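Local coordinates for glycoside hydrolase family 16 protein (Akkermansia muciniphila, PDB 6T2N), which probably hydrolyses internal beta-galactosidic linkages in mucin O-glycans, acting as an endo-beta-galactosidase of glycoside hydrolase family 16, at residues N177-N185 against Y227-L238; P190-L199 against S210-L220. One frame throughout, in Å; residues are numbered along the deposited sequence.

Contact 1: N177-N185 against Y227-L238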
loop_
_atom_site.group_PDB
_atom_site.type_symbol
_atom_site.label_atom_id
_atom_site.label_comp_id
_atom_site.label_asym_id
_atom_site.label_seq_id
_atom_site.Cartn_x
_atom_site.Cartn_y
_atom_site.Cartn_z
ATOM N N ASN A 177 12.836 -0.646 7.919
ATOM C CA ASN A 177 12.670 -1.689 6.877
ATOM C C ASN A 177 12.547 -0.974 5.485
ATOM O O ASN A 177 12.754 -1.604 4.445
ATOM C CB ASN A 177 11.540 -2.689 7.256
ATOM C CG ASN A 177 10.142 -2.120 7.343
ATOM O OD1 ASN A 177 9.890 -1.161 8.078
ATOM N ND2 ASN A 177 9.221 -2.745 6.641
ATOM N N GLY A 178 11.844 0.168 5.495
ATOM C CA GLY A 178 11.295 0.839 4.283
ATOM C C GLY A 178 9.766 0.734 4.046
ATOM O O GLY A 178 9.123 -0.272 4.387
ATOM N N GLU A 179 9.228 1.771 3.422
ATOM C CA GLU A 179 7.814 1.917 3.066
ATOM C C GLU A 179 7.698 2.808 1.832
ATOM O O GLU A 179 8.140 3.967 1.869
ATOM C CB GLU A 179 7.014 2.514 4.221
ATOM C CG GLU A 179 5.508 2.189 4.084
ATOM C CD GLU A 179 4.565 2.998 4.970
ATOM O OE1 GLU A 179 4.769 3.023 6.228
ATOM O OE2 GLU A 179 3.703 3.672 4.394
ATOM N N ILE A 180 7.025 2.290 0.810
ATOM C CA ILE A 180 6.735 2.959 -0.495
ATOM C C ILE A 180 5.214 3.094 -0.610
ATOM O O ILE A 180 4.555 2.075 -0.793
ATOM C CB ILE A 180 7.312 2.114 -1.641
ATOM C CG1 ILE A 180 8.766 1.736 -1.369
ATOM C CG2 ILE A 180 7.141 2.794 -2.984
ATOM C CD1 ILE A 180 9.221 0.611 -2.238
ATOM N N ASP A 181 4.724 4.314 -0.451
ATOM C CA ASP A 181 3.316 4.733 -0.524
ATOM C C ASP A 181 3.014 5.230 -1.942
ATOM O O ASP A 181 3.247 6.454 -2.192
ATOM C CB ASP A 181 3.123 5.862 0.494
ATOM C CG ASP A 181 3.504 5.458 1.933
ATOM O OD1 ASP A 181 3.707 4.241 2.143
ATOM O OD2 ASP A 181 3.473 6.350 2.823
ATOM N N MET A 182 2.547 4.356 -2.850
ATOM C CA MET A 182 2.248 4.802 -4.247
ATOM C C MET A 182 1.053 5.781 -4.184
ATOM O O MET A 182 1.126 6.885 -4.829
ATOM C CB MET A 182 2.008 3.639 -5.224
ATOM C CG MET A 182 3.052 2.538 -5.135
ATOM S SD MET A 182 2.800 1.071 -6.228
ATOM C CE MET A 182 2.064 1.817 -7.697
ATOM N N LEU A 183 0.038 5.453 -3.367
ATOM C CA LEU A 183 -1.135 6.339 -3.147
ATOM C C LEU A 183 -1.521 6.405 -1.673
ATOM O O LEU A 183 -1.706 5.341 -1.056
ATOM C CB LEU A 183 -2.333 5.833 -3.954
ATOM C CG LEU A 183 -3.697 6.359 -3.497
ATOM C CD1 LEU A 183 -3.823 7.844 -3.801
ATOM C CD2 LEU A 183 -4.817 5.578 -4.156
ATOM N N GLU A 184 -1.723 7.632 -1.201
ATOM C CA GLU A 184 -2.528 7.943 -0.008
ATOM C C GLU A 184 -3.326 9.205 -0.294
ATOM O O GLU A 184 -2.771 10.133 -0.918
ATOM C CB GLU A 184 -1.607 8.114 1.179
ATOM C CG GLU A 184 -1.032 6.812 1.667
ATOM C CD GLU A 184 -0.007 7.058 2.741
ATOM O OE1 GLU A 184 0.976 7.862 2.501
ATOM O OE2 GLU A 184 -0.228 6.528 3.817
ATOM N N ASN A 185 -4.596 9.212 0.106
ATOM C CA ASN A 185 -5.555 10.308 -0.194
ATOM C C ASN A 185 -6.231 10.605 1.123
ATOM O O ASN A 185 -6.437 9.607 1.808
ATOM C CB ASN A 185 -6.546 9.839 -1.262
ATOM C CG ASN A 185 -7.619 10.845 -1.610
ATOM O OD1 ASN A 185 -7.343 11.936 -2.119
ATOM N ND2 ASN A 185 -8.857 10.468 -1.335
ATOM N N TYR A 227 -1.562 4.024 -10.995
ATOM C CA TYR A 227 -0.500 4.392 -10.032
ATOM C C TYR A 227 0.681 3.495 -10.385
ATOM O O TYR A 227 0.494 2.311 -10.502
ATOM C CB TYR A 227 -1.043 4.269 -8.604
ATOM C CG TYR A 227 -2.194 5.194 -8.285
ATOM C CD1 TYR A 227 -1.999 6.525 -7.960
ATOM C CD2 TYR A 227 -3.503 4.747 -8.340
ATOM C CE1 TYR A 227 -3.058 7.386 -7.690
ATOM C CE2 TYR A 227 -4.578 5.596 -8.084
ATOM C CZ TYR A 227 -4.363 6.927 -7.752
ATOM O OH TYR A 227 -5.431 7.753 -7.498
ATOM N N VAL A 228 1.836 4.072 -10.655
ATOM C CA VAL A 228 2.993 3.344 -11.262
ATOM C C VAL A 228 4.301 3.604 -10.493
ATOM O O VAL A 228 4.754 4.796 -10.312
ATOM C CB VAL A 228 3.187 3.781 -12.717
ATOM C CG1 VAL A 228 4.138 2.834 -13.435
ATOM C CG2 VAL A 228 1.840 3.965 -13.435
ATOM N N MET A 229 4.935 2.516 -10.096
ATOM C CA MET A 229 6.253 2.571 -9.457
ATOM C C MET A 229 7.262 1.890 -10.392
ATOM O O MET A 229 7.172 0.675 -10.563
ATOM C CB MET A 229 6.198 1.846 -8.116
ATOM C CG MET A 229 7.565 1.710 -7.529
ATOM S SD MET A 229 7.690 0.742 -6.023
ATOM C CE MET A 229 7.483 -0.903 -6.700
ATOM N N GLU A 230 8.203 2.633 -10.984
ATOM C CA GLU A 230 9.451 2.061 -11.594
ATOM C C GLU A 230 10.546 2.049 -10.508
ATOM O O GLU A 230 10.607 3.041 -9.744
ATOM C CB GLU A 230 9.859 2.841 -12.855
ATOM C CG GLU A 230 9.047 2.520 -14.103
ATOM C CD GLU A 230 9.458 3.194 -15.410
ATOM O OE1 GLU A 230 10.171 4.226 -15.362
ATOM O OE2 GLU A 230 9.085 2.677 -16.491
ATOM N N TRP A 231 11.369 0.990 -10.445
ATOM C CA TRP A 231 12.313 0.689 -9.328
ATOM C C TRP A 231 13.502 -0.129 -9.853
ATOM O O TRP A 231 13.304 -1.296 -10.208
ATOM C CB TRP A 231 11.526 -0.042 -8.222
ATOM C CG TRP A 231 12.281 -0.573 -7.040
ATOM C CD1 TRP A 231 13.457 -0.105 -6.549
ATOM C CD2 TRP A 231 11.887 -1.630 -6.149
ATOM N NE1 TRP A 231 13.828 -0.804 -5.435
ATOM C CE2 TRP A 231 12.886 -1.756 -5.172
ATOM C CE3 TRP A 231 10.803 -2.506 -6.078
ATOM C CZ2 TRP A 231 12.829 -2.699 -4.146
ATOM C CZ3 TRP A 231 10.738 -3.441 -5.060
ATOM C CH2 TRP A 231 11.739 -3.529 -4.097
ATOM N N ASP A 232 14.659 0.517 -10.001
ATOM C CA ASP A 232 16.022 -0.071 -10.071
ATOM C C ASP A 232 16.697 -0.119 -8.701
ATOM O O ASP A 232 16.170 0.430 -7.729
ATOM C CB ASP A 232 16.971 0.924 -10.689
ATOM C CG ASP A 232 16.743 1.295 -12.192
ATOM O OD1 ASP A 232 16.922 0.402 -13.086
ATOM O OD2 ASP A 232 16.591 2.523 -12.428
ATOM N N LYS A 233 17.929 -0.595 -8.685
ATOM C CA LYS A 233 18.889 -0.384 -7.577
ATOM C C LYS A 233 19.557 1.046 -7.557
ATOM O O LYS A 233 20.330 1.226 -6.541
ATOM C CB LYS A 233 20.139 -1.195 -7.826
ATOM C CG LYS A 233 21.000 -0.532 -8.897
ATOM C CD LYS A 233 22.162 -1.376 -9.410
ATOM C CE LYS A 233 22.548 -0.979 -10.807
ATOM N NZ LYS A 233 23.997 -1.120 -10.935
ATOM N N ASP A 234 19.125 1.909 -8.510
ATOM C CA ASP A 234 19.617 3.307 -8.531
ATOM C C ASP A 234 18.520 4.330 -8.187
ATOM O O ASP A 234 18.912 5.382 -7.582
ATOM C CB ASP A 234 20.244 3.632 -9.875
ATOM C CG ASP A 234 21.691 3.177 -9.992
ATOM O OD1 ASP A 234 22.533 3.544 -9.123
ATOM O OD2 ASP A 234 21.974 2.450 -10.943
ATOM N N SER A 235 17.236 4.087 -8.536
ATOM C CA SER A 235 16.105 4.983 -8.143
ATOM C C SER A 235 14.754 4.261 -7.967
ATOM O O SER A 235 14.576 3.139 -8.482
ATOM C CB SER A 235 15.949 6.101 -9.134
ATOM O OG SER A 235 15.565 5.569 -10.389
ATOM N N ILE A 236 13.817 4.949 -7.296
ATOM C CA ILE A 236 12.357 4.696 -7.360
ATOM C C ILE A 236 11.595 5.951 -7.810
ATOM O O ILE A 236 11.743 7.010 -7.179
ATOM C CB ILE A 236 11.830 4.208 -6.023
ATOM C CG1 ILE A 236 12.667 3.061 -5.483
ATOM C CG2 ILE A 236 10.370 3.788 -6.187
ATOM C CD1 ILE A 236 12.315 2.711 -4.081
ATOM N N LYS A 237 10.791 5.783 -8.870
ATOM C CA LYS A 237 9.808 6.753 -9.412
ATOM C C LYS A 237 8.437 6.272 -8.944
ATOM O O LYS A 237 8.213 5.080 -9.081
ATOM C CB LYS A 237 9.855 6.793 -10.950
ATOM C CG LYS A 237 10.991 7.601 -11.564
ATOM C CD LYS A 237 11.747 6.947 -12.743
ATOM C CE LYS A 237 13.235 7.312 -12.774
ATOM N NZ LYS A 237 13.921 7.031 -14.068
ATOM N N LEU A 238 7.611 7.176 -8.393
ATOM C CA LEU A 238 6.171 7.016 -8.062
ATOM C C LEU A 238 5.362 8.013 -8.880
ATOM O O LEU A 238 5.462 9.247 -8.644
ATOM C CB LEU A 238 5.937 7.283 -6.581
ATOM C CG LEU A 238 6.701 6.362 -5.643
ATOM C CD1 LEU A 238 6.309 6.649 -4.221
ATOM C CD2 LEU A 238 6.484 4.891 -5.919
#
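L183 lies over one face of the Y227 ring, its CB 4.2 Å from the ring centroid and 15° off the normal in a CH-pi contact. L183 CG stands anti to the backbone N (chi1 161°), which carries the methyls on across the ring, CD2 reaching to 3.9 Å from Y227 CZ. M182 bends at the thioether, laying CE against the backbone of Y227 and V228 while SD packs 4.0 Å from M229 CB. I180 divides its branches, CG2 meeting M229 SD and L238 CD2, each at 3.7 Å, while CD1 meets I236 CD1 tip to tip. An alanine in place of Y227 would probably leave L183 without the ring face it lies on and open a gap toward I164 and L220. M182 and L183 both face I164 in a classic beta bulge, so two successive residues serve the core between the sheets of the GH16 beta-sandwich. E179, D181 and E184 match the family's E-x-D-x-x-E signature, whose glutamates act as nucleophile and acid/base in relatives, the aspartate assisting, and probably here; D181 points away from 227-238 and hydrogen-bonds H198. This turn has two roles: an apolar underside of I180, M182 and L183 behind a row of acids.

Contact 2: P190-L199 against S210-L220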
loop_
_atom_site.group_PDB
_atom_site.type_symbol
_atom_site.label_atom_id
_atom_site.label_comp_id
_atom_site.label_asym_id
_atom_site.label_seq_id
_atom_site.Cartn_x
_atom_site.Cartn_y
_atom_site.Cartn_z
ATOM N N PRO A 190 -9.244 15.909 -0.954
ATOM C CA PRO A 190 -9.601 14.688 -1.682
ATOM C C PRO A 190 -9.165 14.609 -3.153
ATOM O O PRO A 190 -9.272 13.523 -3.699
ATOM C CB PRO A 190 -11.135 14.715 -1.669
ATOM C CG PRO A 190 -11.477 16.186 -1.674
ATOM C CD PRO A 190 -10.348 16.884 -0.945
ATOM N N ASP A 191 -8.741 15.735 -3.747
ATOM C CA ASP A 191 -8.153 15.781 -5.118
ATOM C C ASP A 191 -6.611 15.646 -5.067
ATOM O O ASP A 191 -5.965 15.633 -6.130
ATOM C CB ASP A 191 -8.602 17.054 -5.849
ATOM C CG ASP A 191 -10.052 17.018 -6.314
ATOM O OD1 ASP A 191 -10.623 15.914 -6.271
ATOM O OD2 ASP A 191 -10.597 18.105 -6.725
ATOM N N VAL A 192 -6.024 15.542 -3.876
ATOM C CA VAL A 192 -4.552 15.431 -3.721
ATOM C C VAL A 192 -4.178 13.967 -3.508
ATOM O O VAL A 192 -4.701 13.336 -2.519
ATOM C CB VAL A 192 -4.030 16.290 -2.560
ATOM C CG1 VAL A 192 -2.524 16.118 -2.405
ATOM C CG2 VAL A 192 -4.399 17.755 -2.703
ATOM N N VAL A 193 -3.244 13.521 -4.354
ATOM C CA VAL A 193 -2.450 12.259 -4.266
ATOM C C VAL A 193 -1.108 12.558 -3.585
ATOM O O VAL A 193 -0.320 13.379 -4.163
ATOM C CB VAL A 193 -2.161 11.668 -5.661
ATOM C CG1 VAL A 193 -1.355 10.390 -5.569
ATOM C CG2 VAL A 193 -3.414 11.417 -6.483
ATOM N N TYR A 194 -0.849 11.869 -2.461
ATOM C CA TYR A 194 0.442 11.758 -1.747
ATOM C C TYR A 194 1.143 10.463 -2.128
ATOM O O TYR A 194 0.563 9.418 -1.911
ATOM C CB TYR A 194 0.204 11.695 -0.240
ATOM C CG TYR A 194 -0.258 12.997 0.356
ATOM C CD1 TYR A 194 -1.602 13.351 0.367
ATOM C CD2 TYR A 194 0.652 13.900 0.892
ATOM C CE1 TYR A 194 -2.029 14.569 0.880
ATOM C CE2 TYR A 194 0.237 15.118 1.410
ATOM C CZ TYR A 194 -1.107 15.461 1.406
ATOM O OH TYR A 194 -1.512 16.663 1.925
ATOM N N SER A 195 2.369 10.530 -2.636
ATOM C CA SER A 195 3.331 9.398 -2.735
ATOM C C SER A 195 4.585 9.748 -1.927
ATOM O O SER A 195 4.941 10.962 -1.849
ATOM C CB SER A 195 3.653 9.099 -4.141
ATOM O OG SER A 195 2.534 9.421 -4.963
ATOM N N THR A 196 5.115 8.759 -1.209
ATOM C CA THR A 196 5.852 9.000 0.060
ATOM C C THR A 196 6.716 7.770 0.337
ATOM O O THR A 196 6.249 6.663 0.103
ATOM C CB THR A 196 4.899 9.472 1.178
ATOM O OG1 THR A 196 4.304 10.745 0.888
ATOM C CG2 THR A 196 5.581 9.713 2.502
ATOM N N PHE A 197 7.994 8.007 0.674
ATOM C CA PHE A 197 8.982 6.979 1.085
ATOM C C PHE A 197 9.336 7.204 2.555
ATOM O O PHE A 197 9.349 8.371 3.003
ATOM C CB PHE A 197 10.200 7.077 0.187
ATOM C CG PHE A 197 9.817 6.826 -1.272
ATOM C CD1 PHE A 197 9.841 5.594 -1.788
ATOM C CD2 PHE A 197 9.653 7.938 -2.128
ATOM C CE1 PHE A 197 9.725 5.455 -3.149
ATOM C CE2 PHE A 197 9.546 7.795 -3.494
ATOM C CZ PHE A 197 9.591 6.550 -4.002
ATOM N N HIS A 198 9.486 6.121 3.303
ATOM C CA HIS A 198 9.662 6.178 4.773
ATOM C C HIS A 198 10.820 5.255 4.993
ATOM O O HIS A 198 10.856 4.197 4.306
ATOM C CB HIS A 198 8.469 5.651 5.609
ATOM C CG HIS A 198 7.172 6.374 5.473
ATOM N ND1 HIS A 198 6.843 7.444 6.276
ATOM C CD2 HIS A 198 6.139 6.195 4.627
ATOM C CE1 HIS A 198 5.668 7.897 5.940
ATOM N NE2 HIS A 198 5.217 7.153 4.921
ATOM N N LEU A 199 11.695 5.666 5.897
ATOM C CA LEU A 199 13.067 5.117 6.101
ATOM C C LEU A 199 13.757 5.928 7.178
ATOM O O LEU A 199 13.335 7.089 7.452
ATOM C CB LEU A 199 13.907 5.145 4.822
ATOM C CG LEU A 199 14.504 6.464 4.347
ATOM C CD1 LEU A 199 15.596 6.080 3.384
ATOM C CD2 LEU A 199 13.532 7.388 3.625
ATOM N N SER A 210 11.113 10.675 6.251
ATOM C CA SER A 210 10.280 10.386 5.067
ATOM C C SER A 210 10.572 11.457 4.017
ATOM O O SER A 210 11.068 12.535 4.367
ATOM C CB SER A 210 8.828 10.304 5.442
ATOM O OG SER A 210 8.312 11.614 5.628
ATOM N N ARG A 211 10.347 11.116 2.764
ATOM C CA ARG A 211 10.395 12.023 1.596
ATOM C C ARG A 211 9.126 11.759 0.801
ATOM O O ARG A 211 8.829 10.568 0.601
ATOM C CB ARG A 211 11.647 11.701 0.789
ATOM C CG ARG A 211 12.802 11.171 1.631
ATOM C CD ARG A 211 14.094 11.266 0.846
ATOM N NE ARG A 211 15.179 10.562 1.508
ATOM C CZ ARG A 211 16.372 10.313 0.960
ATOM N NH1 ARG A 211 16.641 10.753 -0.257
ATOM N NH2 ARG A 211 17.304 9.646 1.628
ATOM N N GLY A 212 8.351 12.786 0.468
ATOM C CA GLY A 212 7.085 12.577 -0.253
ATOM C C GLY A 212 6.774 13.745 -1.142
ATOM O O GLY A 212 7.197 14.825 -0.849
ATOM N N GLY A 213 6.067 13.522 -2.230
ATOM C CA GLY A 213 5.516 14.604 -3.060
ATOM C C GLY A 213 4.020 14.451 -3.164
ATOM O O GLY A 213 3.484 13.580 -2.488
ATOM N N THR A 214 3.401 15.300 -3.964
ATOM C CA THR A 214 1.944 15.452 -4.122
ATOM C C THR A 214 1.668 15.808 -5.585
ATOM O O THR A 214 2.441 16.581 -6.151
ATOM C CB THR A 214 1.413 16.540 -3.176
ATOM O OG1 THR A 214 1.240 17.815 -3.818
ATOM C CG2 THR A 214 2.320 16.745 -1.994
ATOM N N VAL A 215 0.600 15.293 -6.180
ATOM C CA VAL A 215 -0.073 16.005 -7.307
ATOM C C VAL A 215 -1.561 16.143 -6.958
ATOM O O VAL A 215 -2.117 15.251 -6.248
ATOM C CB VAL A 215 0.164 15.334 -8.671
ATOM C CG1 VAL A 215 1.631 15.072 -8.891
ATOM C CG2 VAL A 215 -0.612 14.043 -8.834
ATOM N N LYS A 216 -2.139 17.272 -7.373
ATOM C CA LYS A 216 -3.592 17.540 -7.380
ATOM C C LYS A 216 -4.117 16.988 -8.706
ATOM O O LYS A 216 -3.575 17.361 -9.745
ATOM C CB LYS A 216 -3.867 19.039 -7.199
ATOM C CG LYS A 216 -5.320 19.393 -6.895
ATOM C CD LYS A 216 -5.565 20.651 -6.045
ATOM C CE LYS A 216 -6.880 20.590 -5.272
ATOM N NZ LYS A 216 -7.661 21.857 -5.317
ATOM N N ILE A 217 -5.088 16.077 -8.669
ATOM C CA ILE A 217 -5.935 15.759 -9.852
ATOM C C ILE A 217 -7.373 16.219 -9.554
ATOM O O ILE A 217 -7.917 15.827 -8.529
ATOM C CB ILE A 217 -5.796 14.272 -10.185
ATOM C CG1 ILE A 217 -4.395 13.983 -10.691
ATOM C CG2 ILE A 217 -6.831 13.837 -11.205
ATOM C CD1 ILE A 217 -4.081 12.510 -10.785
ATOM N N GLU A 218 -7.962 17.063 -10.398
ATOM C CA GLU A 218 -9.290 17.671 -10.114
ATOM C C GLU A 218 -10.392 16.627 -10.337
ATOM O O GLU A 218 -10.329 15.917 -11.348
ATOM C CB GLU A 218 -9.479 18.926 -10.948
ATOM C CG GLU A 218 -9.618 20.177 -10.113
ATOM C CD GLU A 218 -10.354 21.213 -10.944
ATOM O OE1 GLU A 218 -9.844 21.583 -12.028
ATOM O OE2 GLU A 218 -11.475 21.582 -10.562
ATOM N N ASN A 219 -11.331 16.517 -9.389
ATOM C CA ASN A 219 -12.307 15.397 -9.250
ATOM C C ASN A 219 -11.610 14.038 -9.474
ATOM O O ASN A 219 -11.800 13.410 -10.518
ATOM C CB ASN A 219 -13.495 15.633 -10.177
ATOM C CG ASN A 219 -13.926 17.087 -10.249
ATOM O OD1 ASN A 219 -13.646 17.771 -11.224
ATOM N ND2 ASN A 219 -14.620 17.564 -9.232
ATOM N N LEU A 220 -10.811 13.593 -8.513
ATOM C CA LEU A 220 -9.912 12.419 -8.663
ATOM C C LEU A 220 -10.731 11.151 -8.411
ATOM O O LEU A 220 -10.285 9.992 -8.752
ATOM C CB LEU A 220 -8.773 12.618 -7.652
ATOM C CG LEU A 220 -7.988 11.385 -7.223
ATOM C CD1 LEU A 220 -7.076 10.921 -8.345
ATOM C CD2 LEU A 220 -7.202 11.679 -5.956
#
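Backbone hydrogen bonds dominate the pairing of P190-L199 with S210-L220, whose strands 192-198 and 211-216 run antiparallel at 175°. V193 with V215, S195 with G213 and F197 with R211 are the hydrogen-bonded pairs; the straight bond from F197 N to R211 O (2.7 Å) contrasts with the longer one from S195 N to G213 O (3.3 Å), whose donor sits above the carbonyl plane. Beyond the last strand pair, D191 O accepts I217 N at 2.7 Å. T196 faces G212 in a non-hydrogen-bonded pair, where a CB on the glycine would run into T196 OG1.

Side-chain polar bonds gather at D191. With CG anti to the carbonyl carbon (chi1 -74°), its carboxylate turns to the bend beyond the second strand: L220 N approaches OD1 from above the carboxylate plane at 3.2 Å, and N219 N gives OD2 a weak bond.

Apolar contacts lie on the face of V193 and F197. V193 CG2 meets L220 CD2 at 3.8 Å, the two side chains crossing at about a right angle, and Y227 touches both residues. Main-chain bonds thus carry most of the pairing, with a glycine making room for T196, while D191 probably helps hold the turn after strand 211-216.

Overall arrangement
Contact 1 is wholly buried and joins the two sheets of the sandwich face to face; contact 2 is partly exposed and joins neighbouring strands within one of those sheets. Their chemistry follows: apolar and sulfur-containing side chains across the interior, main-chain hydrogen bonds along the sheet. Strand 192-198 links them, since it pairs with 179-181 on one side, where D181 N probably bonds T196 O, and with 211-216 on the other. Between strands 183-184 and 225-231 the chain makes the hairpin of contact 2 before returning in the facing sheet, where Y227 meets residues of both contacts.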